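Local structure of caltubin, EF-hand (Lymnaea stagnalis, 6VAN) at residues Leu86-Asp91 / Glu97-Lys102; Ser124-Lys129 / Leu135-Thr140. The protein probably binds calcium through EF-hand helix-loop-helix motifs, whose loops hold strontium ions in this crystal. All coordinates share one frame; numbering follows the deposited sequence. Where two conformers were deposited one is given.

Contact 1 (86-91 with 97-102) and contact 2 (124-129 with 135-140) follow one another along the chain, the first closing before the second opens. Their centres lie about 14 Å apart, and both fall within one EF-hand domain pair. Each brings the two ends of a single metal-binding loop together round its own strontium ion. Between them the short strands 95-96 and 132-133, one from each loop, form a two-stranded antiparallel sheet, the usual coupling of paired EF-hands. The contacts also touch directly: Gln87 NE2 packs 3.5 Å from Phe138 CZ. The two metal sites are thus parts of one lobe, contact 2 being the more peripheral.

Contact 1: residues Leu86-Asp91 / Glu97-Lys102; sequences LQDTND and EAELVK. With SR (strontium ion), chain E.
The chain leaves helix 77-87 at Asp88, turns through a type I beta turn from Asp88 to Asp91 and faces the first turns of helix 97-106, with Thr89 CA 6.5 Å from Glu99 CA. Glu99 reaches across as an extended chain beyond CG (chi2 171°), and both its carboxylate oxygens, OE1 and OE2, bind strontium at 2.5 Å. Asp88 OD1 and Asn90 OD1 each add a bond of 2.4 Å, and Asp88 OD2 accepts a hydrogen bond from Ser93 N. The Asp88 side chain lies beside that of Glu99, pointing the same way, but their carboxylate planes are steeply inclined (68°); the Asn90 side chain crosses Glu99 at about a right angle, amide and carboxylate 85° apart. Asn90 OD1 and Glu99 OE2 come within 3.1 Å because the metal draws both in. Asn90 N gives Glu99 OE2 a weak hydrogen bond, and Thr96 N holds OE1, so the carboxylate is gripped at both oxygens. Behind the ion, Thr89 OG1 shares a water with Glu99 O. Farther back, Leu100 CD2 meets Gln87 OE1 at 3.3 Å, while Gln87 NE2 is bonded to Trp83 O. Asp92, the Phe94 carbonyl and a water complete the coordination of this EF-hand loop, closed by its bidentate glutamate.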
loop_
_atom_site.group_PDB
_atom_site.type_symbol
_atom_site.label_atom_id
_atom_site.label_comp_id
_atom_site.label_asym_id
_atom_site.label_seq_id
_atom_site.Cartn_x
_atom_site.Cartn_y
_atom_site.Cartn_z
ATOM N N LEU A 86 -1.187 -0.373 -7.135
ATOM C CA LEU A 86 -0.098 0.590 -6.792
ATOM C C LEU A 86 1.281 -0.036 -7.033
ATOM O O LEU A 86 2.228 0.718 -7.248
ATOM C CB LEU A 86 -0.282 1.052 -5.349
ATOM C CG LEU A 86 -1.495 1.943 -5.119
ATOM C CD1 LEU A 86 -1.572 2.359 -3.676
ATOM C CD2 LEU A 86 -1.492 3.162 -6.031
ATOM N N GLN A 87 1.404 -1.360 -6.959
ATOM C CA GLN A 87 2.688 -2.069 -7.214
ATOM C C GLN A 87 2.857 -2.399 -8.696
ATOM O O GLN A 87 3.964 -2.759 -9.089
ATOM C CB GLN A 87 2.768 -3.304 -6.335
ATOM C CG GLN A 87 2.967 -2.936 -4.871
ATOM C CD GLN A 87 2.877 -4.131 -3.970
ATOM O OE1 GLN A 87 3.861 -4.602 -3.420
ATOM N NE2 GLN A 87 1.657 -4.617 -3.801
ATOM N N ASP A 88 1.788 -2.287 -9.465
ATOM C CA ASP A 88 1.794 -2.596 -10.915
ATOM C C ASP A 88 2.276 -1.353 -11.645
ATOM O O ASP A 88 1.450 -0.585 -12.179
ATOM C CB ASP A 88 0.417 -3.068 -11.353
ATOM C CG ASP A 88 0.354 -3.389 -12.824
ATOM O OD1 ASP A 88 1.441 -3.432 -13.487
ATOM O OD2 ASP A 88 -0.779 -3.540 -13.311
ATOM N N THR A 89 3.573 -1.116 -11.608
ATOM C CA THR A 89 4.154 0.186 -12.010
ATOM C C THR A 89 3.779 0.526 -13.460
ATOM O O THR A 89 3.540 1.704 -13.747
ATOM C CB THR A 89 5.661 0.191 -11.777
ATOM O OG1 THR A 89 5.868 -0.444 -10.506
ATOM C CG2 THR A 89 6.207 1.593 -11.804
ATOM N N ASN A 90 3.677 -0.462 -14.345
ATOM C CA ASN A 90 3.393 -0.211 -15.782
ATOM C C ASN A 90 1.923 -0.507 -16.089
ATOM O O ASN A 90 1.595 -0.472 -17.263
ATOM C CB ASN A 90 4.335 -0.986 -16.701
ATOM C CG ASN A 90 4.078 -2.472 -16.733
ATOM O OD1 ASN A 90 3.397 -3.018 -15.861
ATOM N ND2 ASN A 90 4.623 -3.150 -17.735
ATOM N N ASP A 91 1.084 -0.812 -15.097
ATOM C CA ASP A 91 -0.384 -0.960 -15.279
ATOM C C ASP A 91 -0.668 -2.034 -16.327
ATOM O O ASP A 91 -1.615 -1.848 -17.106
ATOM C CB ASP A 91 -1.005 0.380 -15.715
ATOM C CG ASP A 91 -0.798 1.520 -14.722
ATOM O OD1 ASP A 91 -1.061 1.314 -13.512
ATOM O OD2 ASP A 91 -0.381 2.595 -15.150
ATOM N N GLU A 97 8.461 -9.684 -10.324
ATOM C CA GLU A 97 9.467 -9.721 -9.272
ATOM C C GLU A 97 10.170 -8.374 -9.235
ATOM O O GLU A 97 10.315 -7.818 -8.157
ATOM C CB GLU A 97 10.432 -10.861 -9.535
ATOM C CG GLU A 97 11.477 -11.007 -8.465
ATOM C CD GLU A 97 12.341 -12.229 -8.646
ATOM O OE1 GLU A 97 11.790 -13.338 -8.598
ATOM O OE2 GLU A 97 13.549 -12.053 -8.814
ATOM N N ALA A 98 10.597 -7.824 -10.371
ATOM C CA ALA A 98 11.386 -6.575 -10.367
ATOM C C ALA A 98 10.547 -5.397 -9.863
ATOM O O ALA A 98 11.072 -4.565 -9.103
ATOM C CB ALA A 98 11.935 -6.285 -11.730
ATOM N N GLU A 99 9.281 -5.299 -10.258
ATOM C CA GLU A 99 8.403 -4.212 -9.769
ATOM C C GLU A 99 8.268 -4.316 -8.241
ATOM O O GLU A 99 8.353 -3.262 -7.556
ATOM C CB GLU A 99 7.004 -4.290 -10.391
ATOM C CG GLU A 99 6.979 -3.813 -11.831
ATOM C CD GLU A 99 5.652 -4.070 -12.537
ATOM O OE1 GLU A 99 4.995 -5.123 -12.287
ATOM O OE2 GLU A 99 5.263 -3.233 -13.400
ATOM N N LEU A 100 8.060 -5.529 -7.707
ATOM C CA LEU A 100 7.863 -5.712 -6.255
ATOM C C LEU A 100 9.141 -5.357 -5.495
ATOM O O LEU A 100 9.027 -4.762 -4.408
ATOM C CB LEU A 100 7.416 -7.140 -5.997
ATOM C CG LEU A 100 6.020 -7.507 -6.504
ATOM C CD1 LEU A 100 5.860 -9.016 -6.511
ATOM C CD2 LEU A 100 4.960 -6.826 -5.648
ATOM N N VAL A 101 10.293 -5.703 -6.039
ATOM C CA VAL A 101 11.600 -5.413 -5.379
ATOM C C VAL A 101 11.816 -3.906 -5.378
ATOM O O VAL A 101 12.169 -3.352 -4.333
ATOM C CB VAL A 101 12.748 -6.157 -6.062
ATOM C CG1 VAL A 101 14.086 -5.632 -5.594
ATOM C CG2 VAL A 101 12.634 -7.650 -5.870
ATOM N N LYS A 102 11.567 -3.244 -6.496
ATOM C CA LYS A 102 11.733 -1.776 -6.548
ATOM C C LYS A 102 10.820 -1.111 -5.530
ATOM O O LYS A 102 11.248 -0.148 -4.862
ATOM C CB LYS A 102 11.482 -1.225 -7.944
ATOM C CG LYS A 102 11.851 0.241 -8.114
HETATM SR SR SR E . 3.354 -4.712 -14.188
HETATM O O HOH W 1 8.274 -0.807 -9.201
HETATM O O HOH W 2 4.918 -5.957 -15.624
#

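Contact 2: residues Ser124-Lys129 / Leu135-Thr140; sequences SADANK and LDEFKT. With SR (strontium ion), chain F; EDO (1,2-ethanediol), chain K.
Glu137 faces Ala125 across the narrowest part of the contact, their CA atoms 5.4 Å apart. The tight part lies here: Ala125 O presses against the aliphatic stem of Glu137, 3.2 Å from its CG, and Ala125 CB rests against Glu137 O and the hydroxyl of Thr140, 3.5 Å from its OG1. That hydroxyl is turned back by its first torsion (chi1 69°) and donates to Glu137 O in the carbonyl plane, joining Thr140 N as a second donor to the same oxygen.

Beyond CG the glutamate runs out straight to its strontium ion, which it binds with both oxygens, OE1 at 2.6 Å and OE2 at 2.7 Å. Ala127 N donates to OE2 over 2.9 Å, coming from above the carboxylate plane and 44° out of it, and Ser134 N holds OE1, so backbone groups at both ends of the loop fix the rotation of the carboxylate. This is the EF-hand arrangement, in which a glutamate on the exiting helix closes a loop opened by an aspartate. Asp126 enters with CG anti to its N (chi1 -178°), OD1 on the metal and OD2 bonded to Gly131 N; its carboxylate stands almost perpendicular to that of Glu137. Asp130 and the Lys132 carbonyl are further ligands.

The solvent side is looser. Asn128, an exposed residue, gives the ion OD1 at 2.4 Å, and two waters also coordinate it, one of them at a long 2.9 Å from strontium. Within segment 135-140, Lys139 NZ forms a salt bridge with Asp136 OD1, meeting it nearly end-on, and Lys139 O accepts a hydrogen bond from an ethanediol molecule, probably from the crystallisation liquor, which also bonds to Ser143 OG.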
loop_
_atom_site.group_PDB
_atom_site.type_symbol
_atom_site.label_atom_id
_atom_site.label_comp_id
_atom_site.label_asym_id
_atom_site.label_seq_id
_atom_site.Cartn_x
_atom_site.Cartn_y
_atom_site.Cartn_z
ATOM N N SER A 124 6.318 -17.179 -3.638
ATOM C CA SER A 124 5.699 -18.439 -3.205
ATOM C C SER A 124 4.262 -18.529 -3.771
ATOM O O SER A 124 3.707 -19.671 -3.853
ATOM C CB SER A 124 5.695 -18.613 -1.707
ATOM O OG SER A 124 4.736 -17.813 -1.061
ATOM N N ALA A 125 3.645 -17.396 -4.141
ATOM C CA ALA A 125 2.285 -17.317 -4.743
ATOM C C ALA A 125 2.329 -17.389 -6.269
ATOM O O ALA A 125 1.251 -17.391 -6.893
ATOM C CB ALA A 125 1.585 -16.069 -4.261
ATOM N N ASP A 126 3.494 -17.503 -6.884
ATOM C CA ASP A 126 3.633 -17.527 -8.356
ATOM C C ASP A 126 3.385 -18.966 -8.832
ATOM O O ASP A 126 4.364 -19.746 -9.010
ATOM C CB ASP A 126 5.005 -17.030 -8.803
ATOM C CG ASP A 126 5.201 -16.988 -10.298
ATOM O OD1 ASP A 126 4.195 -17.129 -11.005
ATOM O OD2 ASP A 126 6.327 -16.770 -10.731
ATOM N N ALA A 127 2.115 -19.335 -8.981
ATOM C CA ALA A 127 1.704 -20.753 -9.123
ATOM C C ALA A 127 2.206 -21.326 -10.446
ATOM O O ALA A 127 2.486 -22.540 -10.472
ATOM C CB ALA A 127 0.219 -20.886 -8.970
ATOM N N ASN A 128 2.347 -20.508 -11.484
ATOM C CA ASN A 128 2.792 -20.957 -12.831
ATOM C C ASN A 128 4.249 -20.596 -13.091
ATOM O O ASN A 128 4.691 -20.813 -14.228
ATOM C CB ASN A 128 1.868 -20.451 -13.950
ATOM C CG ASN A 128 1.808 -18.943 -14.067
ATOM O OD1 ASN A 128 2.289 -18.211 -13.198
ATOM N ND2 ASN A 128 1.186 -18.459 -15.136
ATOM N N LYS A 129 4.957 -20.038 -12.103
ATOM C CA LYS A 129 6.418 -19.746 -12.140
ATOM C C LYS A 129 6.788 -18.875 -13.353
ATOM O O LYS A 129 7.916 -19.055 -13.903
ATOM C CB LYS A 129 7.197 -21.064 -12.141
ATOM C CG LYS A 129 6.900 -21.977 -10.958
ATOM C CD LYS A 129 7.305 -21.394 -9.623
ATOM C CE LYS A 129 7.084 -22.344 -8.465
ATOM N NZ LYS A 129 7.854 -23.594 -8.638
ATOM N N LEU A 135 -3.586 -10.747 -10.013
ATOM C CA LEU A 135 -4.344 -10.390 -8.806
ATOM C C LEU A 135 -4.700 -11.666 -8.056
ATOM O O LEU A 135 -4.664 -11.689 -6.812
ATOM C CB LEU A 135 -5.595 -9.599 -9.178
ATOM C CG LEU A 135 -6.519 -9.257 -8.023
ATOM C CD1 LEU A 135 -5.853 -8.366 -6.975
ATOM C CD2 LEU A 135 -7.785 -8.622 -8.557
ATOM N N ASP A 136 -5.089 -12.712 -8.774
ATOM C CA ASP A 136 -5.556 -13.947 -8.117
ATOM C C ASP A 136 -4.423 -14.658 -7.354
ATOM O O ASP A 136 -4.698 -15.324 -6.366
ATOM C CB ASP A 136 -6.243 -14.858 -9.124
ATOM C CG ASP A 136 -7.688 -14.435 -9.289
ATOM O OD1 ASP A 136 -8.438 -14.512 -8.290
ATOM O OD2 ASP A 136 -8.017 -13.979 -10.391
ATOM N N GLU A 137 -3.198 -14.545 -7.825
ATOM C CA GLU A 137 -2.038 -15.057 -7.071
ATOM C C GLU A 137 -1.745 -14.114 -5.896
ATOM O O GLU A 137 -1.568 -14.587 -4.749
ATOM C CB GLU A 137 -0.840 -15.158 -7.995
ATOM C CG GLU A 137 -0.943 -16.286 -9.016
ATOM C CD GLU A 137 0.136 -16.256 -10.070
ATOM O OE1 GLU A 137 0.532 -15.155 -10.520
ATOM O OE2 GLU A 137 0.611 -17.321 -10.455
ATOM N N PHE A 138 -1.660 -12.827 -6.174
ATOM C CA PHE A 138 -1.310 -11.818 -5.158
ATOM C C PHE A 138 -2.233 -11.914 -3.943
ATOM O O PHE A 138 -1.794 -11.849 -2.782
ATOM C CB PHE A 138 -1.399 -10.441 -5.777
ATOM C CG PHE A 138 -1.120 -9.310 -4.842
ATOM C CD1 PHE A 138 0.178 -8.999 -4.495
ATOM C CD2 PHE A 138 -2.137 -8.537 -4.341
ATOM C CE1 PHE A 138 0.435 -7.944 -3.633
ATOM C CE2 PHE A 138 -1.874 -7.473 -3.502
ATOM C CZ PHE A 138 -0.584 -7.172 -3.163
ATOM N N LYS A 139 -3.528 -12.074 -4.165
ATOM C CA LYS A 139 -4.489 -12.012 -3.035
ATOM C C LYS A 139 -4.220 -13.128 -2.037
ATOM O O LYS A 139 -4.593 -12.961 -0.859
ATOM C CB LYS A 139 -5.935 -12.100 -3.542
ATOM C CG LYS A 139 -6.303 -13.452 -4.111
ATOM C CD LYS A 139 -7.682 -13.521 -4.733
ATOM C CE LYS A 139 -8.051 -14.969 -4.980
ATOM N NZ LYS A 139 -9.177 -15.109 -5.922
ATOM N N THR A 140 -3.599 -14.219 -2.453
ATOM C CA THR A 140 -3.363 -15.350 -1.545
ATOM C C THR A 140 -2.329 -14.963 -0.491
ATOM O O THR A 140 -2.255 -15.651 0.548
ATOM C CB THR A 140 -2.883 -16.615 -2.258
ATOM O OG1 THR A 140 -1.568 -16.462 -2.770
ATOM C CG2 THR A 140 -3.808 -17.047 -3.372
HETATM SR SR SR F . 2.258 -16.077 -12.170
HETATM C C1 EDO K . -8.018 -14.914 -0.109
HETATM O O1 EDO K . -8.083 -16.288 0.275
HETATM C C2 EDO K . -7.293 -14.096 0.866
HETATM O O2 EDO K . -5.914 -14.456 0.976
HETATM O O HOH W 3 1.158 -14.824 -14.062
HETATM O O HOH W 4 -0.277 -16.753 -13.323
#